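Local coordinates for protein-glutamine gamma-glutamyltransferase (Pseudomonas aeruginosa PAO1, PDB 6G49) that displays transglutaminase activity in vitro, joining protein glutamine and lysine side chains, and is critical for the viability of this bacterium, at residues E79-R84 and L177-H182; H182-A187 and D229-F234; A189-L194 and A251-A256. One frame throughout, in Å; residues are numbered along the deposited sequence.

How the contacts relate
All three contacts meet around helix 243-256, whose F252 packs against residues of contacts 1 and 2. Contact 1 sets the end of strand 72-81 beside the loop leading to helix 185-197; it is partly buried and rests on two hydrogen bonds from one side-chain amide to the backbone. Contact 2 shares H182 with contact 1 and follows the chain from that loop into helix 185-197. Also partly buried, it brings the starts of helices 185-197 and 230-238 together through carboxylates, an amide and salt bridges, with waters and a phosphate at its polar side. Contact 3 takes helix 185-197 further, against the last turns of helix 243-256; it is the buried one, and its chemistry is almost wholly apolar.

Contact 1: residues E79-R84 and L177-H182; sequences ERFDGR and LQLPMH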
ATOM      1  N   GLU A  79      -9.164   4.240   1.667  1.00 18.38           N
ATOM      2  CA  GLU A  79     -10.260   3.407   2.118  1.00 18.22           C
ATOM      3  C   GLU A  79     -11.549   3.632   1.352  1.00 19.51           C
ATOM      4  O   GLU A  79     -12.523   2.895   1.631  1.00 20.16           O
ATOM      5  CB  GLU A  79     -10.480   3.644   3.615  1.00 18.40           C
ATOM      6  CG  GLU A  79      -9.378   3.065   4.482  1.00 20.46           C
ATOM      7  CD  GLU A  79      -9.387   3.550   5.922  1.00 19.87           C
ATOM      8  OE1 GLU A  79      -9.329   4.755   6.094  1.00 23.46           O
ATOM      9  OE2 GLU A  79      -9.437   2.679   6.817  1.00 20.28           O
ATOM     10  N   ARG A  80     -11.633   4.621   0.494  1.00 18.14           N
ATOM     11  CA  ARG A  80     -12.871   4.951  -0.223  1.00 18.77           C
ATOM     12  C   ARG A  80     -12.665   4.610  -1.697  1.00 21.93           C
ATOM     13  O   ARG A  80     -11.669   4.998  -2.269  1.00 22.61           O
ATOM     14  CB  ARG A  80     -13.157   6.447  -0.154  1.00 21.40           C
ATOM     15  CG  ARG A  80     -13.465   6.861   1.271  1.00 26.22           C
ATOM     16  CD  ARG A  80     -13.754   8.331   1.310  1.00 30.98           C
ATOM     17  NE  ARG A  80     -14.402   8.656   2.554  1.00 37.84           N
ATOM     18  CZ  ARG A  80     -14.478   9.889   3.045  1.00 50.67           C
ATOM     19  NH1 ARG A  80     -13.895  10.883   2.394  1.00 46.07           N
ATOM     20  NH2 ARG A  80     -15.125  10.098   4.185  1.00 53.23           N
ATOM     21  N   PHE A  81     -13.577   3.837  -2.263  1.00 19.21           N
ATOM     22  CA  PHE A  81     -13.536   3.555  -3.687  1.00 18.27           C
ATOM     23  C   PHE A  81     -14.823   4.016  -4.341  1.00 20.40           C
ATOM     24  O   PHE A  81     -15.887   3.525  -3.948  1.00 21.64           O
ATOM     25  CB  PHE A  81     -13.370   2.066  -3.949  1.00 18.66           C
ATOM     26  CG  PHE A  81     -13.270   1.738  -5.412  1.00 19.49           C
ATOM     27  CD1 PHE A  81     -12.254   2.289  -6.182  1.00 21.26           C
ATOM     28  CD2 PHE A  81     -14.196   0.893  -6.004  1.00 23.10           C
ATOM     29  CE1 PHE A  81     -12.175   2.025  -7.542  1.00 22.73           C
ATOM     30  CE2 PHE A  81     -14.106   0.612  -7.354  1.00 24.15           C
ATOM     31  CZ  PHE A  81     -13.055   1.120  -8.099  1.00 22.48           C
ATOM     32  N   ASP A  82     -14.735   4.880  -5.368  1.00 20.92           N
ATOM     33  CA  ASP A  82     -15.956   5.500  -5.973  1.00 22.02           C
ATOM     34  C   ASP A  82     -16.296   4.887  -7.317  1.00 27.40           C
ATOM     35  O   ASP A  82     -17.172   5.392  -7.985  1.00 26.22           O
ATOM     36  CB  ASP A  82     -15.840   7.015  -6.079  1.00 25.45           C
ATOM     37  CG  ASP A  82     -14.837   7.497  -7.103  1.00 26.18           C
ATOM     38  OD1 ASP A  82     -14.248   6.661  -7.778  1.00 24.25           O
ATOM     39  OD2 ASP A  82     -14.699   8.710  -7.208  1.00 33.10           O
ATOM     40  N   GLY A  83     -15.635   3.789  -7.676  1.00 24.34           N
ATOM     41  CA  GLY A  83     -15.815   3.142  -8.952  1.00 24.64           C
ATOM     42  C   GLY A  83     -14.743   3.520  -9.964  1.00 27.22           C
ATOM     43  O   GLY A  83     -14.625   2.830 -10.987  1.00 31.47           O
ATOM     44  N   ARG A  84     -13.988   4.586  -9.697  1.00 25.95           N
ATOM     45  CA  ARG A  84     -12.840   5.071 -10.536  0.50 33.71           C
ATOM     46  C   ARG A  84     -11.555   5.173  -9.689  1.00 32.33           C
ATOM     47  O   ARG A  84     -10.497   4.621 -10.009  1.00 35.84           O
ATOM     48  CB  ARG A  84     -13.149   6.447 -11.157  0.50 34.43           C
ATOM     49  CG  ARG A  84     -13.747   7.469 -10.194  0.50 43.58           C
ATOM     50  CD  ARG A  84     -13.781   8.946 -10.574  0.50 48.56           C
ATOM     51  NE  ARG A  84     -13.573   9.800  -9.409  0.50 37.07           N
ATOM     52  CZ  ARG A  84     -13.974  11.055  -9.330  0.50 43.41           C
ATOM     53  NH1 ARG A  84     -13.326  11.920  -8.569  0.50 45.23           N
ATOM     54  NH2 ARG A  84     -15.024  11.451 -10.026  0.50 53.17           N
ATOM     55  N   LEU A 177     -15.489  -2.167   4.141  1.00 18.46           N
ATOM     56  CA  LEU A 177     -16.323  -3.023   3.317  1.00 18.05           C
ATOM     57  C   LEU A 177     -17.095  -2.227   2.266  1.00 17.59           C
ATOM     58  O   LEU A 177     -17.931  -2.838   1.562  1.00 21.34           O
ATOM     59  CB  LEU A 177     -17.231  -3.812   4.268  1.00 18.24           C
ATOM     60  CG  LEU A 177     -16.528  -4.917   5.035  1.00 17.22           C
ATOM     61  CD1 LEU A 177     -17.380  -5.384   6.208  1.00 22.99           C
ATOM     62  CD2 LEU A 177     -16.079  -6.117   4.202  1.00 22.12           C
ATOM     63  N   GLN A 178     -16.827  -0.936   2.148  1.00 18.76           N
ATOM     64  CA  GLN A 178     -17.509  -0.016   1.263  1.00 18.12           C
ATOM     65  C   GLN A 178     -17.206  -0.317  -0.199  1.00 20.43           C
ATOM     66  O   GLN A 178     -16.037  -0.416  -0.571  1.00 20.08           O
ATOM     67  CB  GLN A 178     -17.105   1.428   1.531  1.00 20.79           C
ATOM     68  CG  GLN A 178     -17.706   2.480   0.627  1.00 21.11           C
ATOM     69  CD  GLN A 178     -16.857   2.741  -0.605  1.00 23.86           C
ATOM     70  OE1 GLN A 178     -15.618   2.805  -0.481  1.00 21.42           O
ATOM     71  NE2 GLN A 178     -17.510   2.900  -1.780  1.00 20.03           N
ATOM     72  N   LEU A 179     -18.235  -0.426  -1.030  1.00 21.35           N
ATOM     73  CA  LEU A 179     -18.112  -0.414  -2.494  1.00 20.97           C
ATOM     74  C   LEU A 179     -19.283   0.359  -3.066  1.00 25.20           C
ATOM     75  O   LEU A 179     -20.362   0.388  -2.448  1.00 24.66           O
ATOM     76  CB  LEU A 179     -18.135  -1.811  -3.103  1.00 21.40           C
ATOM     77  CG  LEU A 179     -16.918  -2.661  -2.806  1.00 23.52           C
ATOM     78  CD1 LEU A 179     -17.087  -4.078  -3.301  1.00 28.06           C
ATOM     79  CD2 LEU A 179     -15.661  -2.059  -3.373  1.00 24.47           C
ATOM     80  N   PRO A 180     -19.160   0.885  -4.294  1.00 23.00           N
ATOM     81  CA  PRO A 180     -20.354   1.367  -5.003  1.00 25.71           C
ATOM     82  C   PRO A 180     -21.310   0.198  -5.188  1.00 25.04           C
ATOM     83  O   PRO A 180     -20.896  -0.921  -5.397  1.00 24.51           O
ATOM     84  CB  PRO A 180     -19.837   1.890  -6.365  1.00 24.43           C
ATOM     85  CG  PRO A 180     -18.327   2.022  -6.154  1.00 24.64           C
ATOM     86  CD  PRO A 180     -17.928   0.994  -5.122  1.00 23.04           C
ATOM     87  N   MET A 181     -22.617   0.497  -5.216  1.00 24.66           N
ATOM     88  CA  MET A 181     -23.581  -0.526  -5.461  1.00 25.07           C
ATOM     89  C   MET A 181     -23.520  -0.982  -6.927  1.00 26.89           C
ATOM     90  O   MET A 181     -23.702  -2.143  -7.184  1.00 29.69           O
ATOM     91  CB  MET A 181     -24.995  -0.000  -5.177  1.00 28.48           C
ATOM     92  CG  MET A 181     -26.026  -1.055  -5.403  1.00 37.57           C
ATOM     93  SD  MET A 181     -27.625  -0.268  -4.911  1.00 47.49           S
ATOM     94  CE  MET A 181     -27.836   0.934  -6.212  1.00 51.16           C
ATOM     95  N   HIS A 182     -23.248  -0.047  -7.826  1.00 26.98           N
ATOM     96  CA  HIS A 182     -23.294  -0.316  -9.271  1.00 32.86           C
ATOM     97  C   HIS A 182     -21.868  -0.445  -9.807  1.00 28.46           C
ATOM     98  O   HIS A 182     -20.924   0.081  -9.250  1.00 29.08           O
ATOM     99  CB  HIS A 182     -24.042   0.790 -10.019  1.00 36.12           C
ATOM    100  CG  HIS A 182     -25.465   0.894  -9.611  1.00 47.63           C
ATOM    101  ND1 HIS A 182     -26.331  -0.196  -9.680  1.00 54.30           N
ATOM    102  CD2 HIS A 182     -26.168   1.929  -9.098  1.00 58.05           C
ATOM    103  CE1 HIS A 182     -27.513   0.169  -9.229  1.00 62.16           C
ATOM    104  NE2 HIS A 182     -27.441   1.469  -8.870  1.00 58.39           N
TER
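The shortest bond across the contact runs from Q178 NE2 to F81 O, 2.8 Å long and nearly straight at 171°. The same amide also accepts: F81 N lies 2.9 Å from Q178 OE1, in the plane of that carbonyl and on one of its lone pairs. Both polar atoms of the Q178 amide thus bond to the backbone of one residue. The side chain reaches there by starting with CG anti to its backbone N and bending at chi2 (-90°), which turns CD back toward strand 80-81.

Next to this pair, P180 brings CD to 3.5 Å from F81 O and CG to 3.6 Å from G83 N. The F81 side chain crosses that of P180 at about a right angle, F81 CD2 meeting P180 CD at 3.8 Å, while L179 CD2 approaches the same ring carbon more loosely. Over the centre of one face of the F81 ring sits G83 N, 3.5 Å above the plane, so the chain folds back across its own phenylalanine. R255 of helix 243-256 bonds to both E79 O and Q178 O, and R80 pairs with A87 on the neighbouring strand. In effect, the glutamine amide stands in for a strand partner, satisfying both backbone polar groups of F81 where the strand gives way to a turn.

Contact 2: residues H182-A187 and D229-F234; sequences HGNPRA and DGVDDF. With PO4 (phosphate ion), chain E.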
ATOM      1  N   HIS A 182     -23.248  -0.047  -7.826  1.00 26.98           N
ATOM      2  CA  HIS A 182     -23.294  -0.316  -9.271  1.00 32.86           C
ATOM      3  C   HIS A 182     -21.868  -0.445  -9.807  1.00 28.46           C
ATOM      4  O   HIS A 182     -20.924   0.081  -9.250  1.00 29.08           O
ATOM      5  CB  HIS A 182     -24.042   0.790 -10.019  1.00 36.12           C
ATOM      6  CG  HIS A 182     -25.465   0.894  -9.611  1.00 47.63           C
ATOM      7  ND1 HIS A 182     -26.331  -0.196  -9.680  1.00 54.30           N
ATOM      8  CD2 HIS A 182     -26.168   1.929  -9.098  1.00 58.05           C
ATOM      9  CE1 HIS A 182     -27.513   0.169  -9.229  1.00 62.16           C
ATOM     10  NE2 HIS A 182     -27.441   1.469  -8.870  1.00 58.39           N
ATOM     11  N   GLY A 183     -21.756  -1.128 -10.937  1.00 27.52           N
ATOM     12  CA  GLY A 183     -20.456  -1.228 -11.574  1.00 26.07           C
ATOM     13  C   GLY A 183     -19.722  -2.499 -11.194  1.00 24.82           C
ATOM     14  O   GLY A 183     -19.969  -3.121 -10.177  1.00 26.50           O
ATOM     15  N   ASN A 184     -18.853  -2.975 -12.118  1.00 24.34           N
ATOM     16  CA  ASN A 184     -17.983  -4.148 -11.926  1.00 23.70           C
ATOM     17  C   ASN A 184     -18.714  -5.390 -11.484  1.00 26.92           C
ATOM     18  O   ASN A 184     -18.324  -6.083 -10.539  1.00 25.75           O
ATOM     19  CB  ASN A 184     -16.822  -3.783 -10.990  1.00 25.63           C
ATOM     20  CG  ASN A 184     -15.955  -2.700 -11.564  1.00 23.75           C
ATOM     21  OD1 ASN A 184     -15.373  -2.881 -12.667  1.00 24.27           O
ATOM     22  ND2 ASN A 184     -15.881  -1.557 -10.880  1.00 23.91           N
ATOM     23  N   PRO A 185     -19.804  -5.792 -12.197  1.00 25.42           N
ATOM     24  CA  PRO A 185     -20.546  -6.982 -11.822  1.00 27.52           C
ATOM     25  C   PRO A 185     -19.719  -8.277 -11.938  1.00 23.90           C
ATOM     26  O   PRO A 185     -19.908  -9.204 -11.170  1.00 30.18           O
ATOM     27  CB  PRO A 185     -21.701  -6.978 -12.854  1.00 29.60           C
ATOM     28  CG  PRO A 185     -21.141  -6.239 -14.059  1.00 28.05           C
ATOM     29  CD  PRO A 185     -20.312  -5.126 -13.418  1.00 27.23           C
ATOM     30  N   ARG A 186     -18.780  -8.336 -12.890  1.00 26.45           N
ATOM     31  CA  ARG A 186     -17.997  -9.559 -13.049  1.00 25.18           C
ATOM     32  C   ARG A 186     -17.109  -9.794 -11.805  1.00 24.94           C
ATOM     33  O   ARG A 186     -16.921 -10.897 -11.346  1.00 25.02           O
ATOM     34  CB  ARG A 186     -17.234  -9.582 -14.379  1.00 28.61           C
ATOM     35  CG  ARG A 186     -18.145  -9.719 -15.606  1.00 34.29           C
ATOM     36  CD  ARG A 186     -17.328  -9.793 -16.907  1.00 35.07           C
ATOM     37  NE  ARG A 186     -16.787  -8.509 -17.353  1.00 35.08           N
ATOM     38  CZ  ARG A 186     -15.801  -8.331 -18.242  1.00 36.03           C
ATOM     39  NH1 ARG A 186     -15.174  -9.377 -18.780  1.00 35.15           N
ATOM     40  NH2 ARG A 186     -15.463  -7.100 -18.581  1.00 38.32           N
ATOM     41  N   ALA A 187     -16.490  -8.720 -11.308  1.00 24.68           N
ATOM     42  CA  ALA A 187     -15.634  -8.834 -10.160  1.00 23.67           C
ATOM     43  C   ALA A 187     -16.433  -9.210  -8.907  1.00 23.85           C
ATOM     44  O   ALA A 187     -15.936 -10.001  -8.071  1.00 23.86           O
ATOM     45  CB  ALA A 187     -14.867  -7.539  -9.976  1.00 24.21           C
ATOM     46  N   ASP A 229     -16.427  -0.063 -16.140  1.00 30.97           N
ATOM     47  CA  ASP A 229     -16.257  -1.215 -15.291  1.00 27.52           C
ATOM     48  C   ASP A 229     -14.762  -1.569 -15.252  1.00 26.72           C
ATOM     49  O   ASP A 229     -14.352  -2.615 -15.761  1.00 26.93           O
ATOM     50  CB  ASP A 229     -17.109  -2.393 -15.715  1.00 29.80           C
ATOM     51  CG  ASP A 229     -18.577  -2.011 -15.742  1.00 40.56           C
ATOM     52  OD1 ASP A 229     -19.136  -1.742 -14.670  1.00 31.68           O
ATOM     53  OD2 ASP A 229     -19.125  -1.902 -16.844  1.00 42.90           O
ATOM     54  N   GLY A 230     -13.981  -0.686 -14.639  1.00 25.75           N
ATOM     55  CA  GLY A 230     -12.517  -0.735 -14.733  1.00 28.04           C
ATOM     56  C   GLY A 230     -11.903  -1.951 -14.062  1.00 25.13           C
ATOM     57  O   GLY A 230     -10.845  -2.473 -14.472  1.00 24.11           O
ATOM     58  N   VAL A 231     -12.464  -2.379 -12.933  1.00 23.57           N
ATOM     59  CA  VAL A 231     -11.944  -3.538 -12.261  1.00 21.06           C
ATOM     60  C   VAL A 231     -12.207  -4.774 -13.133  1.00 24.91           C
ATOM     61  O   VAL A 231     -11.338  -5.625 -13.316  1.00 22.06           O
ATOM     62  CB  VAL A 231     -12.534  -3.694 -10.845  1.00 22.61           C
ATOM     63  CG1 VAL A 231     -12.115  -4.979 -10.164  1.00 22.46           C
ATOM     64  CG2 VAL A 231     -12.168  -2.485 -10.004  1.00 24.08           C
ATOM     65  N   ASP A 232     -13.437  -4.933 -13.630  1.00 23.81           N
ATOM     66  CA  ASP A 232     -13.759  -6.081 -14.531  1.00 25.28           C
ATOM     67  C   ASP A 232     -12.807  -6.077 -15.744  1.00 24.61           C
ATOM     68  O   ASP A 232     -12.314  -7.149 -16.105  1.00 24.87           O
ATOM     69  CB  ASP A 232     -15.201  -5.957 -15.039  1.00 24.87           C
ATOM     70  CG  ASP A 232     -16.277  -6.297 -14.035  1.00 30.83           C
ATOM     71  OD1 ASP A 232     -15.916  -6.531 -12.859  1.00 26.97           O
ATOM     72  OD2 ASP A 232     -17.520  -6.292 -14.447  1.00 28.90           O
ATOM     73  N   ASP A 233     -12.677  -4.925 -16.382  1.00 27.38           N
ATOM     74  CA  ASP A 233     -11.888  -4.799 -17.641  1.00 27.97           C
ATOM     75  C   ASP A 233     -10.440  -5.255 -17.389  1.00 28.47           C
ATOM     76  O   ASP A 233      -9.829  -6.022 -18.166  1.00 28.72           O
ATOM     77  CB  ASP A 233     -11.980  -3.397 -18.237  1.00 28.10           C
ATOM     78  CG  ASP A 233     -13.382  -3.037 -18.740  1.00 29.44           C
ATOM     79  OD1 ASP A 233     -14.228  -3.941 -18.823  1.00 31.40           O
ATOM     80  OD2 ASP A 233     -13.611  -1.839 -18.916  1.00 31.37           O
ATOM     81  N   PHE A 234      -9.864  -4.800 -16.275  1.00 24.76           N
ATOM     82  CA  PHE A 234      -8.525  -5.201 -15.894  1.00 23.32           C
ATOM     83  C   PHE A 234      -8.459  -6.683 -15.566  1.00 25.66           C
ATOM     84  O   PHE A 234      -7.589  -7.388 -16.062  1.00 24.27           O
ATOM     85  CB  PHE A 234      -7.995  -4.329 -14.746  1.00 23.57           C
ATOM     86  CG  PHE A 234      -6.770  -4.911 -14.101  1.00 21.50           C
ATOM     87  CD1 PHE A 234      -5.527  -4.876 -14.752  1.00 21.07           C
ATOM     88  CD2 PHE A 234      -6.815  -5.439 -12.824  1.00 21.09           C
ATOM     89  CE1 PHE A 234      -4.404  -5.426 -14.150  1.00 21.94           C
ATOM     90  CE2 PHE A 234      -5.694  -5.983 -12.213  1.00 20.23           C
ATOM     91  CZ  PHE A 234      -4.464  -5.948 -12.866  1.00 19.96           C
TER
HETATM   92  P   PO4 E 504     -16.973  -1.746 -19.759  1.00 64.75           P
HETATM   93  O1  PO4 E 504     -18.347  -1.307 -19.317  1.00 70.89           O
HETATM   94  O2  PO4 E 504     -16.914  -3.269 -19.617  1.00 55.91           O
HETATM   95  O3  PO4 E 504     -15.944  -1.028 -18.904  1.00 43.29           O
HETATM   96  O4  PO4 E 504     -16.632  -1.335 -21.183  1.00 70.39           O
HETATM   97  O   HOH W   1     -13.810   0.504 -11.897  1.00 28.76           O
HETATM   98  O   HOH W   2     -18.044  -5.877 -16.943  1.00 34.58           O
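Backbone N-H groups held by side chains dominate the meeting of N184, R186 and A187 with D229 and D232. CG of D232 stands anti to its carbonyl carbon (chi1 -75°), toward the start of helix 185-197. The D232 carboxylate accepts twice: OD2 from R186 N at 2.9 Å, and OD1 from A187 N at 2.7 Å, the latter donor standing 40° above the carboxylate plane. In return, N184 OD1 takes D232 N at 3.0 Å, again from above the carbonyl plane. D229 OD1 receives N184 N at 2.8 Å.

Charge adds a second layer. R186 NH2 bridges to D233 OD1 at 3.4 Å, NE makes a long salt bridge to D232 OD2, and NH1 pairs with D237. D233 OD2 also accepts from G227 N. Water 2 joins R186 NE to D232 OD2, whereas water 1 accepts from N184 ND2 and, weakly, from G230 N. A phosphate ion, probably from the crystallisation liquor, accepts from D229 N.

Apolar contact is slight: A187 CB touches V231 CG1 at 3.8 Å, beside F252. Two helix starts, at 185 and 230, thus exchange side-chain acceptors within the helical part of the transglutaminase-like domain.

Contact 3: residues A189-L194 and A251-A256; sequences ALADEL and AFVLRA
A191 presses its methyl group into the face of helix 243-256 formed by V253 and A256. Its CB lies 3.4 Å from A256 CB, tighter than usual for two carbons, and equally close to the backbone oxygen V253 O. The same A191 CB meets V253 CG1 at 4.0 Å. That methyl of V253, held anti to the backbone N (chi1 174°), is touched by L194 CD1 at 3.9 Å, the two side chains crossing at about a right angle. The second methyl, V253 CG2, is approached more distantly by L190 CD2, at 4.4 Å. V253 thus meets L190 and A191 and, one turn on, L194.

Small residues at A191 and A256 allow the backbones to come near: the CA atoms of A191 and V253 are 5.2 Å apart, and the local helix axes approach to 8.3 Å. At the more exposed side, around D192, water 3 lies between D192 OD1 and A256 O, within hydrogen-bonding distance of both, although more acceptors surround it than it has protons to give.

Further out, neighbouring helices back the apolar residues. L194 packs on L204 and A207 of helix 201-214, L190 on R211 of that helix and F236 of helix 230-238, and V253 on L235. R255, turned from the contact, bonds through NE to A261 O, which ties the last turn of helix 243-256 to strand 261-265.

The short segments cross at -55°, consistent with the roughly -50° class of ridges-into-grooves packing. Helix 243-256 starts at C243, the probable nucleophile; as in other papain-like transglutaminase folds, this is the central helix carrying the cysteine at its N-terminal end, and helix 185-197 packs near its opposite end, away from the catalytic site.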
ATOM      1  N   ALA A 189     -19.157 -11.015  -9.023  1.00 26.18           N
ATOM      2  CA  ALA A 189     -19.448 -12.476  -9.203  1.00 29.62           C
ATOM      3  C   ALA A 189     -18.258 -13.350  -8.777  1.00 27.62           C
ATOM      4  O   ALA A 189     -18.397 -14.372  -8.120  1.00 29.74           O
ATOM      5  CB  ALA A 189     -19.835 -12.751 -10.654  1.00 31.64           C
ATOM      6  N   LEU A 190     -17.037 -12.935  -9.156  1.00 29.38           N
ATOM      7  CA  LEU A 190     -15.857 -13.627  -8.731  1.00 24.74           C
ATOM      8  C   LEU A 190     -15.768 -13.658  -7.202  1.00 23.35           C
ATOM      9  O   LEU A 190     -15.457 -14.680  -6.639  1.00 26.53           O
ATOM     10  CB  LEU A 190     -14.628 -12.967  -9.358  1.00 25.06           C
ATOM     11  CG  LEU A 190     -13.283 -13.502  -8.888  1.00 26.38           C
ATOM     12  CD1 LEU A 190     -13.046 -14.959  -9.296  1.00 30.21           C
ATOM     13  CD2 LEU A 190     -12.141 -12.633  -9.392  1.00 26.29           C
ATOM     14  N   ALA A 191     -15.994 -12.500  -6.545  1.00 23.97           N
ATOM     15  CA  ALA A 191     -15.912 -12.404  -5.110  1.00 23.19           C
ATOM     16  C   ALA A 191     -16.915 -13.374  -4.443  1.00 23.98           C
ATOM     17  O   ALA A 191     -16.606 -14.036  -3.488  1.00 24.44           O
ATOM     18  CB  ALA A 191     -16.204 -11.000  -4.680  1.00 24.45           C
ATOM     19  N   ASP A 192     -18.104 -13.431  -5.022  1.00 26.48           N
ATOM     20  CA  ASP A 192     -19.155 -14.378  -4.540  1.00 33.08           C
ATOM     21  C   ASP A 192     -18.698 -15.836  -4.611  1.00 28.47           C
ATOM     22  O   ASP A 192     -18.874 -16.563  -3.672  1.00 32.35           O
ATOM     23  CB  ASP A 192     -20.413 -14.274  -5.398  1.00 34.98           C
ATOM     24  CG  ASP A 192     -21.172 -12.990  -5.165  1.00 47.46           C
ATOM     25  OD1 ASP A 192     -20.873 -12.322  -4.142  1.00 52.97           O
ATOM     26  OD2 ASP A 192     -22.027 -12.637  -6.038  1.00 57.58           O
ATOM     27  N   GLU A 193     -18.087 -16.195  -5.727  1.00 32.63           N
ATOM     28  CA  GLU A 193     -17.612 -17.546  -5.982  0.50 30.38           C
ATOM     29  C   GLU A 193     -16.491 -17.842  -4.989  1.00 35.10           C
ATOM     30  O   GLU A 193     -16.441 -18.905  -4.376  1.00 33.39           O
ATOM     31  CB  GLU A 193     -17.183 -17.697  -7.449  0.50 32.53           C
ATOM     32  CG  GLU A 193     -18.330 -17.564  -8.439  0.50 36.07           C
ATOM     33  CD  GLU A 193     -17.953 -17.172  -9.853  0.50 41.10           C
ATOM     34  OE1 GLU A 193     -16.767 -17.308 -10.201  0.50 44.90           O
ATOM     35  OE2 GLU A 193     -18.850 -16.721 -10.605  0.50 48.06           O
ATOM     36  N   LEU A 194     -15.563 -16.876  -4.822  1.00 28.08           N
ATOM     37  CA  LEU A 194     -14.499 -17.115  -3.893  1.00 26.00           C
ATOM     38  C   LEU A 194     -15.000 -17.279  -2.455  1.00 24.32           C
ATOM     39  O   LEU A 194     -14.429 -18.078  -1.704  1.00 28.62           O
ATOM     40  CB  LEU A 194     -13.478 -15.964  -3.958  1.00 26.68           C
ATOM     41  CG  LEU A 194     -12.569 -15.982  -5.177  1.00 27.34           C
ATOM     42  CD1 LEU A 194     -11.925 -14.618  -5.380  1.00 30.51           C
ATOM     43  CD2 LEU A 194     -11.500 -17.045  -5.066  1.00 32.51           C
ATOM     44  N   ALA A 251      -8.258  -5.275  -3.627  1.00 19.09           N
ATOM     45  CA  ALA A 251      -9.035  -4.732  -2.514  1.00 17.77           C
ATOM     46  C   ALA A 251     -10.541  -4.786  -2.834  1.00 19.09           C
ATOM     47  O   ALA A 251     -11.353  -5.119  -1.944  1.00 20.28           O
ATOM     48  CB  ALA A 251      -8.590  -3.340  -2.171  1.00 18.76           C
ATOM     49  N   PHE A 252     -10.916  -4.459  -4.062  1.00 19.28           N
ATOM     50  CA  PHE A 252     -12.321  -4.537  -4.521  1.00 18.90           C
ATOM     51  C   PHE A 252     -12.880  -5.931  -4.283  1.00 19.76           C
ATOM     52  O   PHE A 252     -13.957  -6.076  -3.662  1.00 18.75           O
ATOM     53  CB  PHE A 252     -12.444  -4.145  -5.980  1.00 20.08           C
ATOM     54  CG  PHE A 252     -13.859  -4.153  -6.482  1.00 18.79           C
ATOM     55  CD1 PHE A 252     -14.500  -5.344  -6.769  1.00 21.11           C
ATOM     56  CD2 PHE A 252     -14.518  -2.962  -6.645  1.00 19.41           C
ATOM     57  CE1 PHE A 252     -15.823  -5.338  -7.192  1.00 21.92           C
ATOM     58  CE2 PHE A 252     -15.853  -2.943  -7.079  1.00 22.08           C
ATOM     59  CZ  PHE A 252     -16.482  -4.136  -7.373  1.00 20.21           C
ATOM     60  N   VAL A 253     -12.180  -6.952  -4.784  1.00 18.89           N
ATOM     61  CA  VAL A 253     -12.687  -8.321  -4.720  1.00 20.65           C
ATOM     62  C   VAL A 253     -12.783  -8.768  -3.272  1.00 22.33           C
ATOM     63  O   VAL A 253     -13.776  -9.386  -2.870  1.00 21.37           O
ATOM     64  CB  VAL A 253     -11.855  -9.295  -5.573  1.00 20.54           C
ATOM     65  CG1 VAL A 253     -12.307 -10.741  -5.382  1.00 26.03           C
ATOM     66  CG2 VAL A 253     -11.963  -8.905  -7.010  1.00 20.10           C
ATOM     67  N   LEU A 254     -11.795  -8.406  -2.425  1.00 17.68           N
ATOM     68  CA  LEU A 254     -11.851  -8.780  -0.994  1.00 19.30           C
ATOM     69  C   LEU A 254     -13.070  -8.143  -0.322  1.00 19.69           C
ATOM     70  O   LEU A 254     -13.811  -8.853   0.415  1.00 19.68           O
ATOM     71  CB  LEU A 254     -10.550  -8.404  -0.281  1.00 18.27           C
ATOM     72  CG  LEU A 254      -9.299  -9.180  -0.680  1.00 19.97           C
ATOM     73  CD1 LEU A 254      -8.106  -8.636   0.063  1.00 19.62           C
ATOM     74  CD2 LEU A 254      -9.422 -10.680  -0.464  1.00 25.02           C
ATOM     75  N   ARG A 255     -13.326  -6.882  -0.568  1.00 18.66           N
ATOM     76  CA  ARG A 255     -14.434  -6.224   0.053  1.00 19.47           C
ATOM     77  C   ARG A 255     -15.733  -6.861  -0.434  1.00 21.97           C
ATOM     78  O   ARG A 255     -16.698  -7.031   0.387  1.00 21.16           O
ATOM     79  CB  ARG A 255     -14.505  -4.762  -0.327  1.00 19.08           C
ATOM     80  CG  ARG A 255     -13.417  -3.916   0.323  1.00 17.64           C
ATOM     81  CD  ARG A 255     -13.690  -2.455   0.143  1.00 17.31           C
ATOM     82  NE  ARG A 255     -12.689  -1.637   0.857  1.00 18.07           N
ATOM     83  CZ  ARG A 255     -12.714  -0.347   1.038  1.00 17.36           C
ATOM     84  NH1 ARG A 255     -13.660   0.426   0.510  1.00 19.05           N
ATOM     85  NH2 ARG A 255     -11.767   0.199   1.835  1.00 16.95           N
ATOM     86  N   ALA A 256     -15.798  -7.195  -1.722  1.00 19.19           N
ATOM     87  CA  ALA A 256     -17.029  -7.804  -2.286  1.00 20.88           C
ATOM     88  C   ALA A 256     -17.235  -9.203  -1.713  1.00 23.99           C
ATOM     89  O   ALA A 256     -18.411  -9.675  -1.721  1.00 24.93           O
ATOM     90  CB  ALA A 256     -17.020  -7.783  -3.782  1.00 22.08           C
TER
HETATM   91  O   HOH W   3     -20.083  -9.699  -4.294  1.00 40.15           O